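Local atomic coordinates of inositol-1-monophosphatase SuhB (Mycobacterium tuberculosis, PDB entry 2Q74), a protein that catalyses the magnesium-dependent dephosphorylation of inositol 1-phosphate to free myo-inositol and phosphate, the last step of myo-inositol biosynthesis. Residues A[193-196]-A[197-200]; A[265-269]-A[270-274]. All coordinates share one frame; numbering follows the deposited sequence.

Contact 1: A[193-196]-A[197-200]; sequences ELLA and HVVP
Leu195 O takes two backbone N-H groups from the following turn: a firm bond from Val199 N at 2.8 Å and a weaker, strongly bent one from Val198 N at 2.9 Å. The pair belongs to helix 188-198 and the 3-10 segment that follows it, the crossover of a beta-alpha-beta unit between the parallel strands 176-181 and 204-206. The Val199 donor, in an i to i+4 bond, lies nearly on the line of the carbonyl (C=O...N 171°). One residue earlier, Leu194 O receives only weak bonds from His197 N and Val198 N, and His197 N also reaches Glu193 O weakly. These mixed i+3 and i+4 pairings accompany the tightening of the chain into the 3-10 segment 199-200. Pro200 has no N-H to offer, and Pro200 CD lies 3.1 Å from Ala196 O. On the inner side, Leu195 and Val198 point the same way, CD2 of the leucine 4.1 Å from CG1 of the valine; Leu195 also packs on Thr179 and Tyr227, Val198 on Leu177, so this face covers the sheet. Ala196 and Val199 instead meet Ala192 and Phe181 of the second subunit, which places the helix at the dimer interface. His197 is turned with CG beside its own backbone N (chi1 -66°), which brings the imidazole back along the helix, while Phe282 meets it edge-to-face. Glu193 O stands over one ring face, 3.6 Å above the plane and offset toward the rim, with CD2 its nearest ring atom.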
loop_
_atom_site.group_PDB
_atom_site.type_symbol
_atom_site.label_atom_id
_atom_site.label_comp_id
_atom_site.label_asym_id
_atom_site.label_seq_id
_atom_site.Cartn_x
_atom_site.Cartn_y
_atom_site.Cartn_z
ATOM N N GLU A 193 -14.125 8.332 12.061
ATOM C CA GLU A 193 -15.501 8.074 12.466
ATOM C C GLU A 193 -16.392 8.021 11.228
ATOM O O GLU A 193 -17.212 7.115 11.069
ATOM C CB GLU A 193 -15.974 9.200 13.398
ATOM C CG GLU A 193 -16.950 8.788 14.484
ATOM C CD GLU A 193 -16.256 8.274 15.741
ATOM O OE1 GLU A 193 -15.311 8.949 16.228
ATOM O OE2 GLU A 193 -16.665 7.199 16.251
ATOM N N LEU A 194 -16.221 9.008 10.356
ATOM C CA LEU A 194 -16.929 9.058 9.086
ATOM C C LEU A 194 -16.689 7.813 8.249
ATOM O O LEU A 194 -17.624 7.274 7.667
ATOM C CB LEU A 194 -16.490 10.288 8.289
ATOM C CG LEU A 194 -17.002 10.418 6.848
ATOM C CD1 LEU A 194 -18.430 10.881 6.820
ATOM C CD2 LEU A 194 -16.127 11.376 6.081
ATOM N N LEU A 195 -15.437 7.371 8.175
ATOM C CA LEU A 195 -15.086 6.214 7.368
ATOM C C LEU A 195 -15.719 4.942 7.878
ATOM O O LEU A 195 -16.170 4.123 7.091
ATOM C CB LEU A 195 -13.567 6.023 7.290
ATOM C CG LEU A 195 -12.823 7.053 6.432
ATOM C CD1 LEU A 195 -11.307 6.778 6.370
ATOM C CD2 LEU A 195 -13.435 7.123 5.016
ATOM N N ALA A 196 -15.744 4.768 9.194
ATOM C CA ALA A 196 -16.379 3.600 9.779
ATOM C C ALA A 196 -17.809 3.475 9.240
ATOM O O ALA A 196 -18.257 2.388 8.930
ATOM C CB ALA A 196 -16.350 3.673 11.288
ATOM N N HIS A 197 -18.494 4.589 9.054
ATOM C CA HIS A 197 -19.846 4.554 8.514
ATOM C C HIS A 197 -19.910 4.073 7.068
ATOM O O HIS A 197 -20.842 3.368 6.691
ATOM C CB HIS A 197 -20.517 5.926 8.620
ATOM C CG HIS A 197 -20.765 6.377 10.028
ATOM N ND1 HIS A 197 -21.269 7.623 10.328
ATOM C CD2 HIS A 197 -20.564 5.757 11.216
ATOM C CE1 HIS A 197 -21.382 7.749 11.638
ATOM N NE2 HIS A 197 -20.957 6.631 12.199
ATOM N N VAL A 198 -18.938 4.460 6.250
ATOM C CA VAL A 198 -18.933 4.054 4.837
ATOM C C VAL A 198 -18.333 2.658 4.617
ATOM O O VAL A 198 -18.642 1.998 3.624
ATOM C CB VAL A 198 -18.285 5.141 3.917
ATOM C CG1 VAL A 198 -17.393 6.073 4.691
ATOM C CG2 VAL A 198 -17.543 4.519 2.761
ATOM N N VAL A 199 -17.531 2.195 5.571
ATOM C CA VAL A 199 -16.872 0.873 5.508
ATOM C C VAL A 199 -17.810 -0.299 5.147
ATOM O O VAL A 199 -17.490 -1.115 4.292
ATOM C CB VAL A 199 -16.117 0.538 6.850
ATOM C CG1 VAL A 199 -15.804 -0.965 6.963
ATOM C CG2 VAL A 199 -14.833 1.358 6.982
ATOM N N PRO A 200 -18.964 -0.402 5.803
ATOM C CA PRO A 200 -19.876 -1.488 5.431
ATOM C C PRO A 200 -20.610 -1.303 4.100
ATOM O O PRO A 200 -21.187 -2.252 3.595
ATOM C CB PRO A 200 -20.882 -1.498 6.585
ATOM C CG PRO A 200 -20.910 -0.095 7.044
ATOM C CD PRO A 200 -19.500 0.391 6.921
#

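Contact 2: A[265-269]-A[270-274]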
loop_
_atom_site.group_PDB
_atom_site.type_symbol
_atom_site.label_atom_id
_atom_site.label_comp_id
_atom_site.label_asym_id
_atom_site.label_seq_id
_atom_site.Cartn_x
_atom_site.Cartn_y
_atom_site.Cartn_z
ATOM N N VAL A 265 -12.950 13.916 -4.119
ATOM C CA VAL A 265 -13.646 12.666 -4.399
ATOM C C VAL A 265 -13.373 12.267 -5.847
ATOM O O VAL A 265 -13.509 13.071 -6.763
ATOM C CB VAL A 265 -15.142 12.760 -4.123
ATOM C CG1 VAL A 265 -15.805 11.413 -4.387
ATOM C CG2 VAL A 265 -15.384 13.191 -2.689
ATOM N N ALA A 266 -12.922 11.036 -6.039
ATOM C CA ALA A 266 -12.660 10.500 -7.367
ATOM C C ALA A 266 -13.197 9.078 -7.430
ATOM O O ALA A 266 -12.867 8.262 -6.597
ATOM C CB ALA A 266 -11.185 10.532 -7.659
ATOM N N ALA A 267 -14.038 8.779 -8.407
ATOM C CA ALA A 267 -14.699 7.483 -8.446
ATOM C C ALA A 267 -15.014 7.058 -9.867
ATOM O O ALA A 267 -15.245 7.902 -10.742
ATOM C CB ALA A 267 -15.987 7.546 -7.635
ATOM N N ALA A 268 -15.038 5.750 -10.099
ATOM C CA ALA A 268 -15.566 5.236 -11.338
ATOM C C ALA A 268 -16.998 5.779 -11.497
ATOM O O ALA A 268 -17.740 5.879 -10.524
ATOM C CB ALA A 268 -15.546 3.741 -11.346
ATOM N N PRO A 269 -17.386 6.138 -12.729
ATOM C CA PRO A 269 -18.636 6.873 -12.989
ATOM C C PRO A 269 -19.899 6.131 -12.564
ATOM O O PRO A 269 -20.874 6.758 -12.115
ATOM C CB PRO A 269 -18.616 7.050 -14.506
ATOM C CG PRO A 269 -17.727 5.963 -14.998
ATOM C CD PRO A 269 -16.660 5.860 -13.979
ATOM N N GLY A 270 -19.869 4.807 -12.704
ATOM C CA GLY A 270 -21.015 3.979 -12.370
ATOM C C GLY A 270 -21.354 3.989 -10.897
ATOM O O GLY A 270 -22.418 3.501 -10.505
ATOM N N ILE A 271 -20.473 4.575 -10.087
ATOM C CA ILE A 271 -20.575 4.479 -8.638
ATOM C C ILE A 271 -20.422 5.821 -7.911
ATOM O O ILE A 271 -20.557 5.898 -6.696
ATOM C CB ILE A 271 -19.543 3.426 -8.155
ATOM C CG1 ILE A 271 -20.236 2.402 -7.264
ATOM C CG2 ILE A 271 -18.267 4.061 -7.529
ATOM C CD1 ILE A 271 -19.581 1.034 -7.365
ATOM N N ALA A 272 -20.196 6.880 -8.673
ATOM C CA ALA A 272 -19.936 8.198 -8.116
ATOM C C ALA A 272 -21.103 8.762 -7.319
ATOM O O ALA A 272 -20.908 9.168 -6.176
ATOM C CB ALA A 272 -19.554 9.159 -9.214
ATOM N N ASP A 273 -22.307 8.783 -7.911
ATOM C CA ASP A 273 -23.490 9.291 -7.229
ATOM C C ASP A 273 -23.733 8.538 -5.945
ATOM O O ASP A 273 -23.868 9.140 -4.886
ATOM C CB ASP A 273 -24.734 9.161 -8.112
ATOM C CG ASP A 273 -24.634 9.966 -9.382
ATOM O OD1 ASP A 273 -23.872 10.955 -9.392
ATOM O OD2 ASP A 273 -25.323 9.618 -10.368
ATOM N N GLU A 274 -23.784 7.212 -6.040
ATOM C CA GLU A 274 -24.040 6.397 -4.872
ATOM C C GLU A 274 -23.027 6.680 -3.746
ATOM O O GLU A 274 -23.385 6.639 -2.570
ATOM C CB GLU A 274 -24.063 4.917 -5.249
ATOM C CG GLU A 274 -24.392 3.990 -4.071
ATOM C CD GLU A 274 -24.573 2.527 -4.486
ATOM O OE1 GLU A 274 -24.257 2.202 -5.658
ATOM O OE2 GLU A 274 -25.007 1.703 -3.635
#
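Ala267 CB packs against the backbone and side chain of Ala272, 4.0 Å from its CA and 4.2 Å from its CB, and lies 4.2 Å from Ile271 CG2. These three small contacts form the tight, buried part of the turn: with only short side chains, Ala267 and Ala272 meet directly where strand and helix come together. Leu275 and Ala225 add to the cover over Ala267. Of the Ile271 branches, CG2 is the one that meets Ala267 CB, while the side chain continues onto Val169 and Ala175. The chain here passes from strand 262-267, inside the five-stranded mixed sheet, through a short connection into helix 272-280, with Ile271 at the N-cap position. A backbone bond closes the connection: Ile271 N gives its hydrogen to Ala268 O at 3.1 Å, the donor standing 42° above the carbonyl plane. CG2 of the same isoleucine also lies 3.5 Å from that oxygen, placing an apolar methyl next to the bonded N-H. The outer side is different in character. Pro269 and Gly270 form the exposed bend, with Pro269 also touching Cys166. Farther along the helix, exposed Asp273 uses OD1 in a salt bridge to Arg249 NH1, on the neighbouring strand 249-252.

Contacts 1 and 2 occur in series along the chain and lie on the same side of its centre, with their own centres 17 Å apart and nearest atoms about 8 Å apart, without touching. Both are attached to the same five-stranded sheet: contact 1 lies on the crossover leading to strand 204-206, and contact 2 leaves the antiparallel strand 262-267. Tyr227, on strand 225-231, bridges them, meeting Leu194 and Leu195 as well as Val265. Contact 1 lies nearer the probable substrate site, the Leu195 side chain being about 10 Å from that of Arg206, and it reaches the second subunit. Contact 2 is away from the probable substrate and metal sites and from the partner chain.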